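Long-range contacts in hypothetical protein BACOVA_04980 (Bacteroides ovatus, PDB 3UFI), which is a putative cell adhesion protein with a fimbrillin-like fold and probably serves as a subunit of pili on the bacterial surface: residues I44-E49 and L98-P103; Y63-Y68 and Y102-A107; S207-D212 and A223-F228. All coordinates share one frame; numbering follows the deposited sequence.

Interaction 1: I44-E49 and L98-P103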
loop_
_atom_site.group_PDB
_atom_site.type_symbol
_atom_site.label_atom_id
_atom_site.label_comp_id
_atom_site.label_asym_id
_atom_site.label_seq_id
_atom_site.Cartn_x
_atom_site.Cartn_y
_atom_site.Cartn_z
ATOM N N ILE A 44 -6.039 -4.204 -10.274
ATOM C CA ILE A 44 -5.840 -2.756 -10.334
ATOM C C ILE A 44 -7.042 -2.106 -11.052
ATOM O O ILE A 44 -7.735 -2.770 -11.816
ATOM C CB ILE A 44 -4.476 -2.398 -11.033
ATOM C CG1 ILE A 44 -4.448 -2.841 -12.534
ATOM C CG2 ILE A 44 -3.254 -2.923 -10.213
ATOM C CD1 ILE A 44 -3.241 -2.310 -13.383
ATOM N N GLY A 45 -7.268 -0.827 -10.784
ATOM C CA GLY A 45 -8.285 -0.032 -11.457
ATOM C C GLY A 45 -7.577 0.980 -12.321
ATOM O O GLY A 45 -6.674 1.646 -11.830
ATOM N N VAL A 46 -7.915 1.052 -13.618
ATOM C CA VAL A 46 -7.275 1.937 -14.621
ATOM C C VAL A 46 -8.292 2.980 -15.128
ATOM O O VAL A 46 -9.409 2.645 -15.529
ATOM C CB VAL A 46 -6.637 1.122 -15.788
ATOM C CG1 VAL A 46 -6.016 2.043 -16.848
ATOM C CG2 VAL A 46 -5.574 0.144 -15.251
ATOM N N THR A 47 -7.900 4.261 -15.060
ATOM C CA THR A 47 -8.729 5.379 -15.470
ATOM C C THR A 47 -8.013 6.211 -16.546
ATOM O O THR A 47 -6.847 6.574 -16.372
ATOM C CB THR A 47 -9.066 6.241 -14.236
ATOM O OG1 THR A 47 -9.713 5.424 -13.264
ATOM C CG2 THR A 47 -9.960 7.437 -14.559
ATOM N N VAL A 48 -8.748 6.563 -17.612
ATOM C CA VAL A 48 -8.298 7.488 -18.656
ATOM C C VAL A 48 -8.650 8.877 -18.128
ATOM O O VAL A 48 -9.828 9.225 -18.030
ATOM C CB VAL A 48 -8.881 7.188 -20.047
ATOM C CG1 VAL A 48 -8.437 8.247 -21.055
ATOM C CG2 VAL A 48 -8.462 5.796 -20.508
ATOM N N GLU A 49 -7.626 9.592 -17.653
ATOM C CA GLU A 49 -7.740 10.901 -17.014
ATOM C C GLU A 49 -7.966 11.998 -18.041
ATOM O O GLU A 49 -8.941 12.739 -17.948
ATOM C CB GLU A 49 -6.480 11.192 -16.158
ATOM C CG GLU A 49 -6.364 12.645 -15.712
ATOM C CD GLU A 49 -5.242 12.990 -14.755
ATOM O OE1 GLU A 49 -5.054 12.250 -13.763
ATOM O OE2 GLU A 49 -4.595 14.044 -14.961
ATOM N N LEU A 98 -3.164 8.505 -18.022
ATOM C CA LEU A 98 -3.883 7.420 -17.359
ATOM C C LEU A 98 -3.412 7.278 -15.946
ATOM O O LEU A 98 -2.227 7.453 -15.682
ATOM C CB LEU A 98 -3.663 6.067 -18.094
ATOM C CG LEU A 98 -4.627 5.679 -19.224
ATOM C CD1 LEU A 98 -4.470 6.595 -20.451
ATOM C CD2 LEU A 98 -4.383 4.238 -19.652
ATOM N N ASN A 99 -4.322 6.945 -15.035
ATOM C CA ASN A 99 -4.043 6.712 -13.611
ATOM C C ASN A 99 -4.355 5.289 -13.278
ATOM O O ASN A 99 -5.245 4.716 -13.911
ATOM C CB ASN A 99 -4.901 7.611 -12.691
ATOM C CG ASN A 99 -4.789 9.082 -12.909
ATOM O OD1 ASN A 99 -3.700 9.642 -13.030
ATOM N ND2 ASN A 99 -5.928 9.746 -12.902
ATOM N N ALA A 100 -3.692 4.715 -12.291
ATOM C CA ALA A 100 -4.028 3.367 -11.877
ATOM C C ALA A 100 -3.805 3.235 -10.384
ATOM O O ALA A 100 -3.038 3.999 -9.809
ATOM C CB ALA A 100 -3.208 2.342 -12.662
ATOM N N TYR A 101 -4.519 2.300 -9.741
ATOM C CA TYR A 101 -4.349 2.098 -8.305
ATOM C C TYR A 101 -4.570 0.640 -7.977
ATOM O O TYR A 101 -5.192 -0.078 -8.738
ATOM C CB TYR A 101 -5.308 3.005 -7.499
ATOM C CG TYR A 101 -6.720 2.470 -7.500
ATOM C CD1 TYR A 101 -7.587 2.737 -8.561
ATOM C CD2 TYR A 101 -7.166 1.618 -6.489
ATOM C CE1 TYR A 101 -8.865 2.195 -8.600
ATOM C CE2 TYR A 101 -8.445 1.063 -6.526
ATOM C CZ TYR A 101 -9.289 1.353 -7.585
ATOM O OH TYR A 101 -10.549 0.804 -7.632
ATOM N N TYR A 102 -4.067 0.221 -6.833
ATOM C CA TYR A 102 -4.213 -1.110 -6.260
ATOM C C TYR A 102 -4.571 -0.927 -4.779
ATOM O O TYR A 102 -4.044 0.002 -4.186
ATOM C CB TYR A 102 -2.888 -1.908 -6.426
ATOM C CG TYR A 102 -2.804 -3.149 -5.557
ATOM C CD1 TYR A 102 -2.401 -3.066 -4.219
ATOM C CD2 TYR A 102 -3.176 -4.401 -6.051
ATOM C CE1 TYR A 102 -2.403 -4.187 -3.392
ATOM C CE2 TYR A 102 -3.177 -5.531 -5.228
ATOM C CZ TYR A 102 -2.803 -5.414 -3.900
ATOM O OH TYR A 102 -2.770 -6.519 -3.093
ATOM N N PRO A 103 -5.362 -1.802 -4.113
ATOM C CA PRO A 103 -6.154 -2.921 -4.661
ATOM C C PRO A 103 -7.466 -2.415 -5.255
ATOM O O PRO A 103 -8.156 -1.566 -4.658
ATOM C CB PRO A 103 -6.404 -3.827 -3.432
ATOM C CG PRO A 103 -6.057 -3.006 -2.200
ATOM C CD PRO A 103 -5.613 -1.630 -2.665
#
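Val46 and Val48 meet Leu98 on one face of an antiparallel beta pair within the mixed sheet of this transthyretin-clan, fimbrillin-like protein. Leu98 spans both valines: its CD2 lies 3.9 Å from Val46 CG1, while its CG rests 4.0 Å from Val48 CG2, the Val48 and Leu98 side chains running side by side. An alanine in place of Leu98 would lack CG and both methyls, and would probably leave a gap between the two valines and Phe153 of strand 150-156. Farther along the same face, Val46 CG2 touches Ala100 CB, and Phe155 covers this end.

The backbones are joined by two hydrogen-bonded pairs. Thr47 and Asn99 exchange bonds, N to O, Thr47 N reaching Asn99 O at 2.9 Å and almost straight (175°); Gly45 and Tyr101 do the same less linearly. On the opposite face, the Tyr101 ring leans over Gly45, its CG set between backbone N and carbonyl carbon (chi1 77°), with CE1 3.7 Å from Gly45 CA, close over a residue without a side chain. The bond from Asn99 ND2 to Glu49 OE1 is doubtful, since Asn99 has two conformers and Glu49 is poorly ordered; in this conformer Asn99 OD1 also bonds to Gln141 NE2. Beyond the ring, Tyr101 OH is hydrogen-bonded to both Asn65 OD1 and Gln105 N.

Interaction 2: Y63-Y68 and Y102-A107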
loop_
_atom_site.group_PDB
_atom_site.type_symbol
_atom_site.label_atom_id
_atom_site.label_comp_id
_atom_site.label_asym_id
_atom_site.label_seq_id
_atom_site.Cartn_x
_atom_site.Cartn_y
_atom_site.Cartn_z
ATOM N N TYR A 63 -13.939 4.928 -19.627
ATOM C CA TYR A 63 -12.788 4.225 -19.098
ATOM C C TYR A 63 -12.345 4.813 -17.764
ATOM O O TYR A 63 -11.312 5.484 -17.640
ATOM C CB TYR A 63 -11.680 4.198 -20.144
ATOM C CG TYR A 63 -12.122 3.597 -21.465
ATOM C CD1 TYR A 63 -12.807 2.382 -21.510
ATOM C CD2 TYR A 63 -11.791 4.205 -22.679
ATOM C CE1 TYR A 63 -13.161 1.793 -22.729
ATOM C CE2 TYR A 63 -12.136 3.623 -23.904
ATOM C CZ TYR A 63 -12.813 2.412 -23.923
ATOM O OH TYR A 63 -13.146 1.822 -25.120
ATOM N N ILE A 64 -13.175 4.535 -16.757
ATOM C CA ILE A 64 -12.975 4.941 -15.378
ATOM C C ILE A 64 -12.977 3.687 -14.504
ATOM O O ILE A 64 -13.903 2.894 -14.621
ATOM C CB ILE A 64 -14.075 5.950 -14.948
ATOM C CG1 ILE A 64 -14.062 7.215 -15.833
ATOM C CG2 ILE A 64 -13.966 6.297 -13.452
ATOM C CD1 ILE A 64 -15.355 8.067 -15.720
ATOM N N ASN A 65 -11.948 3.496 -13.646
ATOM C CA ASN A 65 -11.895 2.367 -12.712
ATOM C C ASN A 65 -12.173 1.012 -13.427
ATOM O O ASN A 65 -13.006 0.224 -12.992
ATOM C CB ASN A 65 -12.927 2.600 -11.574
ATOM C CG ASN A 65 -12.738 1.738 -10.365
ATOM O OD1 ASN A 65 -11.629 1.578 -9.868
ATOM N ND2 ASN A 65 -13.829 1.193 -9.838
ATOM N N ILE A 66 -11.459 0.754 -14.513
ATOM C CA ILE A 66 -11.602 -0.489 -15.269
ATOM C C ILE A 66 -10.723 -1.507 -14.579
ATOM O O ILE A 66 -9.549 -1.239 -14.395
ATOM C CB ILE A 66 -11.267 -0.306 -16.784
ATOM C CG1 ILE A 66 -12.123 0.818 -17.434
ATOM C CG2 ILE A 66 -11.366 -1.644 -17.554
ATOM C CD1 ILE A 66 -13.707 0.675 -17.365
ATOM N N GLN A 67 -11.285 -2.664 -14.196
ATOM C CA GLN A 67 -10.512 -3.684 -13.493
ATOM C C GLN A 67 -9.627 -4.504 -14.442
ATOM O O GLN A 67 -10.101 -4.981 -15.459
ATOM C CB GLN A 67 -11.435 -4.625 -12.696
ATOM C CG GLN A 67 -10.630 -5.499 -11.712
ATOM C CD GLN A 67 -11.442 -6.538 -10.998
ATOM O OE1 GLN A 67 -10.962 -7.183 -10.085
ATOM N NE2 GLN A 67 -12.679 -6.744 -11.392
ATOM N N TYR A 68 -8.347 -4.653 -14.073
ATOM C CA TYR A 68 -7.317 -5.468 -14.719
ATOM C C TYR A 68 -6.772 -6.430 -13.662
ATOM O O TYR A 68 -6.736 -6.092 -12.479
ATOM C CB TYR A 68 -6.181 -4.613 -15.339
ATOM C CG TYR A 68 -6.554 -3.941 -16.643
ATOM C CD1 TYR A 68 -7.412 -2.841 -16.669
ATOM C CD2 TYR A 68 -6.058 -4.409 -17.856
ATOM C CE1 TYR A 68 -7.764 -2.226 -17.876
ATOM C CE2 TYR A 68 -6.418 -3.816 -19.066
ATOM C CZ TYR A 68 -7.283 -2.735 -19.071
ATOM O OH TYR A 68 -7.585 -2.128 -20.254
ATOM N N TYR A 102 -4.067 0.221 -6.833
ATOM C CA TYR A 102 -4.213 -1.110 -6.260
ATOM C C TYR A 102 -4.571 -0.927 -4.779
ATOM O O TYR A 102 -4.044 0.002 -4.186
ATOM C CB TYR A 102 -2.888 -1.908 -6.426
ATOM C CG TYR A 102 -2.804 -3.149 -5.557
ATOM C CD1 TYR A 102 -2.401 -3.066 -4.219
ATOM C CD2 TYR A 102 -3.176 -4.401 -6.051
ATOM C CE1 TYR A 102 -2.403 -4.187 -3.392
ATOM C CE2 TYR A 102 -3.177 -5.531 -5.228
ATOM C CZ TYR A 102 -2.803 -5.414 -3.900
ATOM O OH TYR A 102 -2.770 -6.519 -3.093
ATOM N N PRO A 103 -5.362 -1.802 -4.113
ATOM C CA PRO A 103 -6.154 -2.921 -4.661
ATOM C C PRO A 103 -7.466 -2.415 -5.255
ATOM O O PRO A 103 -8.156 -1.566 -4.658
ATOM C CB PRO A 103 -6.404 -3.827 -3.432
ATOM C CG PRO A 103 -6.057 -3.006 -2.200
ATOM C CD PRO A 103 -5.613 -1.630 -2.665
ATOM N N TYR A 104 -7.845 -2.975 -6.413
ATOM C CA TYR A 104 -9.107 -2.616 -7.049
ATOM C C TYR A 104 -10.313 -2.786 -6.129
ATOM O O TYR A 104 -10.417 -3.769 -5.397
ATOM C CB TYR A 104 -9.365 -3.506 -8.282
ATOM C CG TYR A 104 -10.592 -3.077 -9.061
ATOM C CD1 TYR A 104 -10.522 -2.041 -9.983
ATOM C CD2 TYR A 104 -11.834 -3.690 -8.852
ATOM C CE1 TYR A 104 -11.643 -1.629 -10.698
ATOM C CE2 TYR A 104 -12.970 -3.272 -9.551
ATOM C CZ TYR A 104 -12.854 -2.262 -10.501
ATOM O OH TYR A 104 -13.912 -1.803 -11.223
ATOM N N GLN A 105 -11.267 -1.876 -6.254
ATOM C CA GLN A 105 -12.591 -2.030 -5.674
ATOM C C GLN A 105 -13.571 -1.262 -6.552
ATOM O O GLN A 105 -13.166 -0.406 -7.337
ATOM C CB GLN A 105 -12.662 -1.617 -4.199
ATOM C CG GLN A 105 -12.568 -0.129 -3.926
ATOM C CD GLN A 105 -12.935 0.135 -2.491
ATOM O OE1 GLN A 105 -14.044 0.566 -2.161
ATOM N NE2 GLN A 105 -12.007 -0.143 -1.606
ATOM N N GLY A 106 -14.845 -1.573 -6.420
ATOM C CA GLY A 106 -15.847 -0.830 -7.138
ATOM C C GLY A 106 -16.308 -1.445 -8.419
ATOM O O GLY A 106 -16.169 -2.648 -8.628
ATOM N N ALA A 107 -16.901 -0.593 -9.263
ATOM C CA ALA A 107 -17.527 -0.993 -10.510
ATOM C C ALA A 107 -16.857 -0.298 -11.700
ATOM O O ALA A 107 -16.227 0.750 -11.527
ATOM C CB ALA A 107 -19.013 -0.670 -10.449
#
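Gln67 lies flat across one face of the Tyr104 ring. Its CB stands 3.5 Å above the ring centre, a CH-pi contact only 12° off the normal. With CG anti to the backbone N and the chain extended beyond it, the side chain continues over the ring toward CD2, and its amide stacks 7° from the plane of the ring. At the ring's edge, Tyr104 OH gives a hydrogen bond to Asn65 O at 2.8 Å. The Asn65 amide lies over the rim on the other side of the ring from Gln67, its OD1, held by the Tyr101 hydroxyl, 3.3 Å from Tyr104 CE1. Gripped from both sides and at its hydroxyl, Tyr104 forms the tight part of the contact.

The other half is a loop at the surface, tied through one nitrogen. Asn65 ND2 bonds to Gln105 O, lying on a lone pair at 3.0 Å and nearly straight (167°), and to Ala107 O at the same length but from above that carbonyl plane. Gly106 and Ala107 are exposed, and Asn65 holds mainly backbone here.

Asn65 and Ile66 together face Val46 as a G1 beta bulge at the start of strand 66-72, just after the short helix 59-62. Thr47 OG1 of strand 43-51 bonds to Asn65 N, and Arg43 of the same strand takes Gln67 OE1 and touches Tyr104.

Interaction 3: S207-D212 and A223-F228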
loop_
_atom_site.group_PDB
_atom_site.type_symbol
_atom_site.label_atom_id
_atom_site.label_comp_id
_atom_site.label_asym_id
_atom_site.label_seq_id
_atom_site.Cartn_x
_atom_site.Cartn_y
_atom_site.Cartn_z
ATOM N N SER A 207 -7.381 5.555 20.839
ATOM C CA SER A 207 -7.367 4.519 19.790
ATOM C C SER A 207 -6.409 3.388 20.205
ATOM O O SER A 207 -5.475 3.610 20.976
ATOM C CB SER A 207 -6.948 5.104 18.448
ATOM O OG SER A 207 -5.540 5.266 18.431
ATOM N N GLU A 208 -6.654 2.180 19.711
ATOM C CA GLU A 208 -5.825 1.048 20.052
ATOM C C GLU A 208 -5.741 0.086 18.893
ATOM O O GLU A 208 -6.768 -0.331 18.372
ATOM C CB GLU A 208 -6.395 0.342 21.295
ATOM C CG GLU A 208 -5.471 -0.691 21.921
ATOM C CD GLU A 208 -6.123 -1.424 23.080
ATOM O OE1 GLU A 208 -6.275 -0.810 24.162
ATOM O OE2 GLU A 208 -6.521 -2.598 22.893
ATOM N N LEU A 209 -4.519 -0.264 18.490
ATOM C CA LEU A 209 -4.265 -1.279 17.481
ATOM C C LEU A 209 -3.537 -2.413 18.206
ATOM O O LEU A 209 -2.616 -2.144 18.979
ATOM C CB LEU A 209 -3.463 -0.699 16.281
ATOM C CG LEU A 209 -3.080 -1.668 15.166
ATOM C CD1 LEU A 209 -3.190 -1.002 13.804
ATOM C CD2 LEU A 209 -1.665 -2.233 15.379
ATOM N N SER A 210 -3.973 -3.659 18.018
ATOM C CA SER A 210 -3.328 -4.786 18.692
ATOM C C SER A 210 -3.110 -5.940 17.746
ATOM O O SER A 210 -3.876 -6.123 16.801
ATOM C CB SER A 210 -4.112 -5.241 19.923
ATOM O OG SER A 210 -5.386 -5.774 19.615
HETATM N N MSE A 211 -2.023 -6.684 17.962
HETATM C CA MSE A 211 -1.661 -7.824 17.111
HETATM C C MSE A 211 -1.016 -8.913 17.914
HETATM O O MSE A 211 -0.212 -8.615 18.791
HETATM C CB MSE A 211 -0.622 -7.421 16.027
HETATM C CG MSE A 211 -1.004 -6.308 15.090
HETATM SE SE MSE A 211 0.589 -5.765 14.085
HETATM C CE MSE A 211 1.622 -4.954 15.591
ATOM N N ASP A 212 -1.237 -10.162 17.523
ATOM C CA ASP A 212 -0.528 -11.296 18.094
ATOM C C ASP A 212 0.710 -11.537 17.242
ATOM O O ASP A 212 0.576 -11.634 16.028
ATOM C CB ASP A 212 -1.426 -12.540 18.157
ATOM C CG ASP A 212 -2.572 -12.380 19.134
ATOM O OD1 ASP A 212 -2.308 -12.134 20.318
ATOM O OD2 ASP A 212 -3.731 -12.487 18.707
ATOM N N ALA A 223 7.425 -7.044 13.569
ATOM C CA ALA A 223 6.023 -6.737 13.324
ATOM C C ALA A 223 5.947 -5.529 12.401
ATOM O O ALA A 223 6.616 -4.534 12.656
ATOM C CB ALA A 223 5.314 -6.442 14.630
ATOM N N SER A 224 5.178 -5.608 11.323
ATOM C CA SER A 224 5.052 -4.437 10.456
ATOM C C SER A 224 3.618 -3.962 10.479
ATOM O O SER A 224 2.696 -4.772 10.507
ATOM C CB SER A 224 5.540 -4.725 9.043
ATOM O OG SER A 224 4.519 -5.299 8.247
ATOM N N ILE A 225 3.430 -2.653 10.561
ATOM C CA ILE A 225 2.103 -2.059 10.606
ATOM C C ILE A 225 1.972 -1.073 9.463
ATOM O O ILE A 225 2.683 -0.066 9.439
ATOM C CB ILE A 225 1.802 -1.373 11.993
ATOM C CG1 ILE A 225 2.010 -2.329 13.176
ATOM C CG2 ILE A 225 0.399 -0.773 12.046
ATOM C CD1 ILE A 225 3.114 -1.947 14.059
ATOM N N ILE A 226 1.052 -1.341 8.533
ATOM C CA ILE A 226 0.742 -0.382 7.469
ATOM C C ILE A 226 -0.351 0.558 8.021
ATOM O O ILE A 226 -1.358 0.091 8.545
ATOM C CB ILE A 226 0.350 -1.058 6.124
ATOM C CG1 ILE A 226 1.567 -1.730 5.479
ATOM C CG2 ILE A 226 -0.304 -0.039 5.162
ATOM C CD1 ILE A 226 1.270 -2.448 4.116
ATOM N N LEU A 227 -0.132 1.869 7.918
ATOM C CA LEU A 227 -1.027 2.912 8.419
ATOM C C LEU A 227 -1.222 3.985 7.397
ATOM O O LEU A 227 -0.409 4.100 6.487
ATOM C CB LEU A 227 -0.372 3.607 9.657
ATOM C CG LEU A 227 -0.241 2.865 10.968
ATOM C CD1 LEU A 227 0.531 3.694 11.941
ATOM C CD2 LEU A 227 -1.614 2.559 11.577
ATOM N N PHE A 228 -2.196 4.877 7.625
ATOM C CA PHE A 228 -2.317 6.053 6.797
ATOM C C PHE A 228 -1.224 7.040 7.198
ATOM O O PHE A 228 -0.927 7.167 8.393
ATOM C CB PHE A 228 -3.714 6.692 6.892
ATOM C CG PHE A 228 -4.748 5.934 6.098
ATOM C CD1 PHE A 228 -4.843 6.094 4.718
ATOM C CD2 PHE A 228 -5.647 5.078 6.731
ATOM C CE1 PHE A 228 -5.783 5.371 3.978
ATOM C CE2 PHE A 228 -6.599 4.366 5.994
ATOM C CZ PHE A 228 -6.667 4.521 4.621
#
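Ile225 sits between Leu209 and the selenomethionine at Met211, giving one branch to each, where two extended segments pack face to face as in the layers of a beta sandwich. Their courses run 151° apart, and the CA atoms of Leu209 and Ile225 are 9.4 Å apart, a spacing filled by side chains. Each segment has its own backbone partners: Leu209 and Met211 bond to Leu181 and Val179, whereas Ala223 and Ile225 bond to Leu164 and Ile162. This separate pairing is consistent with two sheets of the transthyretin-like fold.

Side chains alternate along both segments. Leu209 and Met211 point inward, while Glu208 and Ser210 lie on the other side, against Tyr180. Opposite them Ala223 and Ile225 point inward, and Ser224 and Ile226 turn away, Ser224 OG bonding to Gln132.

The Leu209 and Ile225 side chains pass one another, pointing opposite ways. Leu209 CD1 is 4.0 Å from Ile225 CG2, the branch anti to the backbone N, and also reaches Leu227 CD2 more loosely, at 4.5 Å. Met211 crosses Ile225 obliquely and approaches its other branch, with SE 3.8 Å from CG1 of Ile225. The chain of Met211 bends at its third torsion (chi3 -68°), which places CE against the Ile225 side chain. The side-chain contacts are apolar and mostly buried. The closest approach belongs to that methyl: Met211 CE lies 3.6 Å from Ile225 CG1, 3.7 Å from Ile225 CD1 and 4.1 Å from Ala223 CB.

In the fold
From the N terminus, strand 43-51 opens interaction 1, which closes when the chain returns along strand 95-102. Interaction 2 opens inside that loop, at the start of strand 66-72, and closes just past interaction 1, so the two cross rather than nest, and they share Tyr102 and Pro103. Their centres are 7 Å apart. Together they tie three adjacent strands of the mixed sheet to the loop that follows strand 95-102. Interaction 3 comes later in series, closing a short loop of its own between residues 212 and 223. It lies on the other side of the chain's centre, about 27 Å from both others between centres, and probably joins two layers there.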